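Long-range contacts in putative uncharacterized protein (Wolbachia pipientis, PDB 3F4S), which probably catalyses the oxidation of cysteine pairs to disulfide bonds in substrate proteins, as a thioredoxin-fold oxidoreductase of the DsbA family: residues A47-Y52 and V111-I115; P40-Y46 and I174-N180. The protein carries 1 engineered substitution. All coordinates share one frame; numbering follows the deposited sequence. Where two conformers were deposited one is given.

Contact 1: residues A47-Y52 and V111-I115; sequences ASLTCY and VFNSI
Leu49 and Phe112 are the nearest CA pair, 5.7 Å apart, where the type I turn from Ser48 to Cys51 lies against the C-terminal end of helix 101-113. The flat face of Phe112 takes a leucine methyl: Leu49 CD2 stands 3.8 Å from the ring centroid in a CH-pi contact, 17° off the normal and displaced toward the rim. The Leu49 and Phe112 side chains cross at about a right angle, while Leu49 CB rests on Val111 CG1. The ring edge meets the turn: Phe112 CE1 lies 3.5 Å from Ser48 O, and Ala47 CB lies farther round the rim. Phe112 also stacks with His58 of helix 52-60. Ile115 suits the other end of the turn because its longer branch, extended (chi1 -170°, chi2 169°), carries CD1 to 3.4 Å from Thr50 O and against Tyr52 CA. No direct hydrogen bond joins the segments; instead one water donates to Leu49 O (2.7 Å) and to Val111 O (2.9 Å). Serine suits the start of the turn because its short hydroxyl can curl back: Ser48 OG accepts from Thr50 N at 3.2 Å, an ST turn. Thr50 OG1 is hydrogen-bonded to Asp85 OD2. The turn delivers Cys51, disulfide-linked to Cys54, to the N-cap of helix 52-60: a CxxC at a helix start, consistent with the redox site of DsbA-like thioredoxin folds.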
# COMPACT_ATOMS: atom_id res chain seq x y z
N ALA A 47 -1.55 -0.28 5.05
CA ALA A 47 -2.93 0.12 5.30
C ALA A 47 -3.89 -1.04 5.13
O ALA A 47 -3.60 -1.99 4.42
CB ALA A 47 -3.33 1.27 4.37
N SER A 48 -5.03 -0.95 5.81
CA SER A 48 -6.13 -1.88 5.63
C SER A 48 -7.06 -1.31 4.57
O SER A 48 -7.39 -0.11 4.60
CB SER A 48 -6.90 -2.02 6.94
OG SER A 48 -8.22 -2.48 6.71
N LEU A 49 -7.50 -2.16 3.65
CA LEU A 49 -8.38 -1.70 2.57
C LEU A 49 -9.77 -1.28 3.06
O LEU A 49 -10.51 -0.62 2.32
CB LEU A 49 -8.51 -2.78 1.49
CG LEU A 49 -7.23 -3.05 0.68
CD1 LEU A 49 -7.36 -4.30 -0.19
CD2 LEU A 49 -6.87 -1.84 -0.17
N THR A 50 -10.13 -1.66 4.28
CA THR A 50 -11.45 -1.38 4.84
C THR A 50 -11.40 -0.26 5.88
O THR A 50 -12.40 0.05 6.54
CB THR A 50 -12.04 -2.63 5.51
OG1 THR A 50 -11.13 -3.09 6.53
CG2 THR A 50 -12.26 -3.75 4.49
N CYS A 51 -10.24 0.35 6.03
CA CYS A 51 -10.06 1.40 7.02
C CYS A 51 -10.53 2.75 6.48
O CYS A 51 -10.05 3.22 5.45
CB CYS A 51 -8.59 1.46 7.45
SG CYS A 51 -8.16 2.93 8.38
N TYR A 52 -11.47 3.37 7.19
CA TYR A 52 -12.16 4.58 6.72
C TYR A 52 -11.23 5.76 6.42
O TYR A 52 -11.26 6.33 5.31
CB TYR A 52 -13.29 4.98 7.69
CG TYR A 52 -14.06 6.22 7.28
CD1 TYR A 52 -14.62 6.34 6.01
CD2 TYR A 52 -14.25 7.26 8.18
CE1 TYR A 52 -15.33 7.48 5.64
CE2 TYR A 52 -14.95 8.40 7.83
CZ TYR A 52 -15.50 8.50 6.56
OH TYR A 52 -16.19 9.64 6.23
N VAL A 111 -11.05 -0.74 -4.33
CA VAL A 111 -11.55 -1.20 -3.04
C VAL A 111 -11.67 -0.02 -2.06
O VAL A 111 -12.72 0.17 -1.43
CB VAL A 111 -10.69 -2.36 -2.45
CG1 VAL A 111 -11.25 -2.80 -1.09
CG2 VAL A 111 -10.64 -3.55 -3.43
N PHE A 112 -10.61 0.77 -1.94
CA PHE A 112 -10.66 1.98 -1.10
C PHE A 112 -11.86 2.87 -1.50
O PHE A 112 -12.63 3.32 -0.63
CB PHE A 112 -9.39 2.82 -1.25
CG PHE A 112 -8.22 2.34 -0.44
CD1 PHE A 112 -8.32 2.13 0.93
CD2 PHE A 112 -6.99 2.17 -1.05
CE1 PHE A 112 -7.20 1.73 1.67
CE2 PHE A 112 -5.87 1.77 -0.33
CZ PHE A 112 -5.97 1.55 1.03
N ASN A 113 -12.00 3.11 -2.80
CA ASN A 113 -13.04 3.99 -3.32
C ASN A 113 -14.45 3.52 -3.01
O ASN A 113 -15.38 4.32 -2.93
CB ASN A 113 -12.91 4.14 -4.84
CG ASN A 113 -11.86 5.15 -5.24
OD1 ASN A 113 -11.43 5.96 -4.42
ND2 ASN A 113 -11.45 5.11 -6.50
N SER A 114 -14.61 2.21 -2.84
CA SER A 114 -15.94 1.63 -2.71
C SER A 114 -16.30 1.28 -1.27
O SER A 114 -17.25 0.53 -1.03
CB SER A 114 -16.06 0.41 -3.62
OG SER A 114 -15.82 0.77 -4.97
N ILE A 115 -15.56 1.83 -0.32
CA ILE A 115 -15.73 1.45 1.09
C ILE A 115 -17.18 1.50 1.58
O ILE A 115 -17.60 0.64 2.37
CB ILE A 115 -14.80 2.29 2.01
CG1 ILE A 115 -14.80 1.73 3.44
CG2 ILE A 115 -15.21 3.75 2.00
CD1 ILE A 115 -13.72 2.32 4.31
O HOH W 1 -13.03 -0.64 1.32

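Contact 2: residues P40-Y46 and I174-N180; sequences PILMIEY and IFFIKLN
Ile44 and Phe176 sit at the middle of an antiparallel ladder within the central sheet of the thioredoxin fold, where strands 41-46 and 174-179 run at 168° to each other. As a hydrogen-bonded pair they exchange two backbone bonds, Ile44 N to Phe176 O and Phe176 N to Ile44 O, each 2.8 Å; beta-branched Ile44 suits the extended backbone. Leu42 with Lys178 and Tyr46 with Ile174 repeat the pattern on either side. In between, Met43 and Glu45 form non-hydrogen-bonded pairs with Ile177 and Phe175, on the face where helix 199-216 covers Ile177 and Phe175, and helix 52-60 meets Phe175 and Glu45.

Glu45 runs alongside the Phe175 ring for its whole length. Its CB meets Phe175 CD1 at 3.8 Å. With CG anti to the backbone N (chi1 173°) and the chain extended, CG follows the ring to within 3.5 Å of Phe175 CE1, and CD comes to 3.4 Å from that same carbon. The carboxylate, tilted 41° to the ring, is buried but not without partners: OE1 is hydrogen-bonded to Tyr77 OH, and OE2 to His58 NE2. A buried acid near the CxxC motif is a known feature of DsbA and thioredoxin relatives.

Met43 stands beside Phe175 in an oblique Met-aromatic contact; its flexible thioether bends so that CE reaches Ile177 CD1 at 3.7 Å. On the other face of the sheet, Tyr46 CD2 approaches the edge of the Phe176 ring, 4.0 Å from Phe176 CE2. Beyond the strand ends, Asn180 ND2 is tied to Pro37 O and Ala39 O, and Asn180 N donates to Pro40 O at 2.9 Å from above the carbonyl plane.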
# COMPACT_ATOMS: atom_id res chain seq x y z
N PRO A 40 14.63 8.55 -6.53
CA PRO A 40 15.41 9.06 -5.39
C PRO A 40 14.75 8.80 -4.04
O PRO A 40 15.47 8.54 -3.07
CB PRO A 40 15.47 10.57 -5.66
CG PRO A 40 15.24 10.72 -7.10
CD PRO A 40 14.35 9.60 -7.52
N ILE A 41 13.42 8.86 -3.97
CA ILE A 41 12.71 8.74 -2.70
C ILE A 41 11.88 7.46 -2.67
O ILE A 41 11.40 7.00 -3.71
CB ILE A 41 11.79 9.96 -2.45
CG1 ILE A 41 12.62 11.25 -2.49
CG2 ILE A 41 11.03 9.83 -1.13
CD1 ILE A 41 13.81 11.25 -1.54
N LEU A 42 11.72 6.89 -1.48
CA LEU A 42 10.93 5.69 -1.28
C LEU A 42 9.81 5.94 -0.28
O LEU A 42 10.05 6.48 0.80
CB LEU A 42 11.81 4.55 -0.76
CG LEU A 42 11.08 3.31 -0.24
CD1 LEU A 42 10.24 2.69 -1.35
CD2 LEU A 42 12.07 2.29 0.32
N MET A 43 8.59 5.53 -0.63
CA MET A 43 7.48 5.52 0.32
C MET A 43 6.94 4.11 0.45
O MET A 43 6.57 3.48 -0.54
CB MET A 43 6.35 6.46 -0.11
CG MET A 43 5.04 6.23 0.66
SD MET A 43 3.69 7.29 0.12
CE MET A 43 4.23 8.88 0.73
N ILE A 44 6.89 3.61 1.68
CA ILE A 44 6.23 2.35 1.98
C ILE A 44 5.00 2.67 2.81
O ILE A 44 5.10 3.36 3.81
CB ILE A 44 7.16 1.41 2.78
CG1 ILE A 44 8.38 1.03 1.94
CG2 ILE A 44 6.40 0.15 3.24
CD1 ILE A 44 9.49 0.34 2.74
N GLU A 45 3.85 2.20 2.37
CA GLU A 45 2.61 2.41 3.09
C GLU A 45 2.04 1.07 3.55
O GLU A 45 1.93 0.13 2.75
CB GLU A 45 1.57 3.11 2.20
CG GLU A 45 0.20 3.20 2.86
CD GLU A 45 -0.88 3.81 1.96
OE1 GLU A 45 -0.56 4.27 0.84
OE2 GLU A 45 -2.05 3.82 2.38
N TYR A 46 1.68 0.99 4.83
CA TYR A 46 0.86 -0.12 5.33
C TYR A 46 -0.55 0.39 5.60
O TYR A 46 -0.73 1.39 6.31
CB TYR A 46 1.43 -0.68 6.63
CG TYR A 46 2.69 -1.50 6.48
CD1 TYR A 46 2.61 -2.89 6.31
CD2 TYR A 46 3.94 -0.91 6.54
CE1 TYR A 46 3.77 -3.66 6.19
CE2 TYR A 46 5.10 -1.67 6.42
CZ TYR A 46 5.01 -3.04 6.24
OH TYR A 46 6.15 -3.78 6.14
N ILE A 174 0.09 3.67 8.13
CA ILE A 174 1.43 4.08 8.50
C ILE A 174 2.24 4.24 7.22
O ILE A 174 2.12 3.43 6.28
CB ILE A 174 2.11 3.03 9.40
CG1 ILE A 174 1.45 2.98 10.77
CG2 ILE A 174 3.60 3.34 9.54
CD1 ILE A 174 1.78 4.17 11.65
N PHE A 175 3.07 5.28 7.18
CA PHE A 175 3.93 5.56 6.03
C PHE A 175 5.37 5.67 6.46
O PHE A 175 5.69 6.30 7.47
CB PHE A 175 3.53 6.89 5.37
CG PHE A 175 2.09 6.96 4.98
CD1 PHE A 175 1.69 6.62 3.70
CD2 PHE A 175 1.13 7.37 5.89
CE1 PHE A 175 0.36 6.69 3.33
CE2 PHE A 175 -0.20 7.44 5.53
CZ PHE A 175 -0.59 7.10 4.25
N PHE A 176 6.26 5.06 5.69
CA PHE A 176 7.68 5.25 5.88
C PHE A 176 8.21 5.94 4.64
O PHE A 176 8.04 5.43 3.53
CB PHE A 176 8.39 3.92 6.12
CG PHE A 176 7.93 3.21 7.36
CD1 PHE A 176 8.49 3.50 8.60
CD2 PHE A 176 6.92 2.25 7.30
CE1 PHE A 176 8.06 2.85 9.74
CE2 PHE A 176 6.49 1.60 8.43
CZ PHE A 176 7.05 1.90 9.66
N ILE A 177 8.82 7.10 4.83
CA ILE A 177 9.34 7.89 3.72
C ILE A 177 10.82 8.17 3.94
O ILE A 177 11.21 8.77 4.95
CB ILE A 177 8.57 9.21 3.56
CG1 ILE A 177 7.06 8.95 3.51
CG2 ILE A 177 9.05 9.95 2.31
CD1 ILE A 177 6.22 10.21 3.60
N LYS A 178 11.65 7.73 3.01
CA LYS A 178 13.09 7.76 3.19
C LYS A 178 13.80 7.79 1.84
O LYS A 178 13.17 7.61 0.80
CB LYS A 178 13.55 6.54 4.00
CG LYS A 178 13.30 5.22 3.29
CD LYS A 178 13.56 4.01 4.19
CE LYS A 178 15.00 3.98 4.68
NZ LYS A 178 16.00 3.96 3.57
N LEU A 179 15.10 8.02 1.87
CA LEU A 179 15.90 7.93 0.67
C LEU A 179 15.86 6.50 0.17
O LEU A 179 15.94 5.55 0.95
CB LEU A 179 17.35 8.34 0.95
CG LEU A 179 17.51 9.78 1.44
CD1 LEU A 179 18.96 10.07 1.77
CD2 LEU A 179 16.98 10.75 0.40
N ASN A 180 15.70 6.34 -1.14
CA ASN A 180 15.67 5.02 -1.73
C ASN A 180 17.10 4.52 -1.92
O ASN A 180 17.56 4.34 -3.04
CB ASN A 180 14.91 5.05 -3.06
CG ASN A 180 14.68 3.67 -3.64
OD1 ASN A 180 14.73 2.66 -2.94
ND2 ASN A 180 14.41 3.62 -4.94

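The centres of the two contacts lie about 20 Å apart, on opposite sides of the chain's centre, yet one strand serves both. Strand 41-47 pairs with strand 174-179 in contact 2 and then runs directly into the turn of contact 1 that carries Cys51. Along the chain the order is 40-46, 47-52, 111-115 and 174-180, so contact 1 forms within the long excursion between the paired strands. That span holds core elements, helix 52-60 and strand 75-81, and helices such as 101-113, which probably belong to the helical insertion, as in DsbA enzymes. Contact 2 forms one central ladder of the sheet; contact 1 sets the CxxC end against helix 101-113. His58 bridges the two, meeting Phe112 and Glu45.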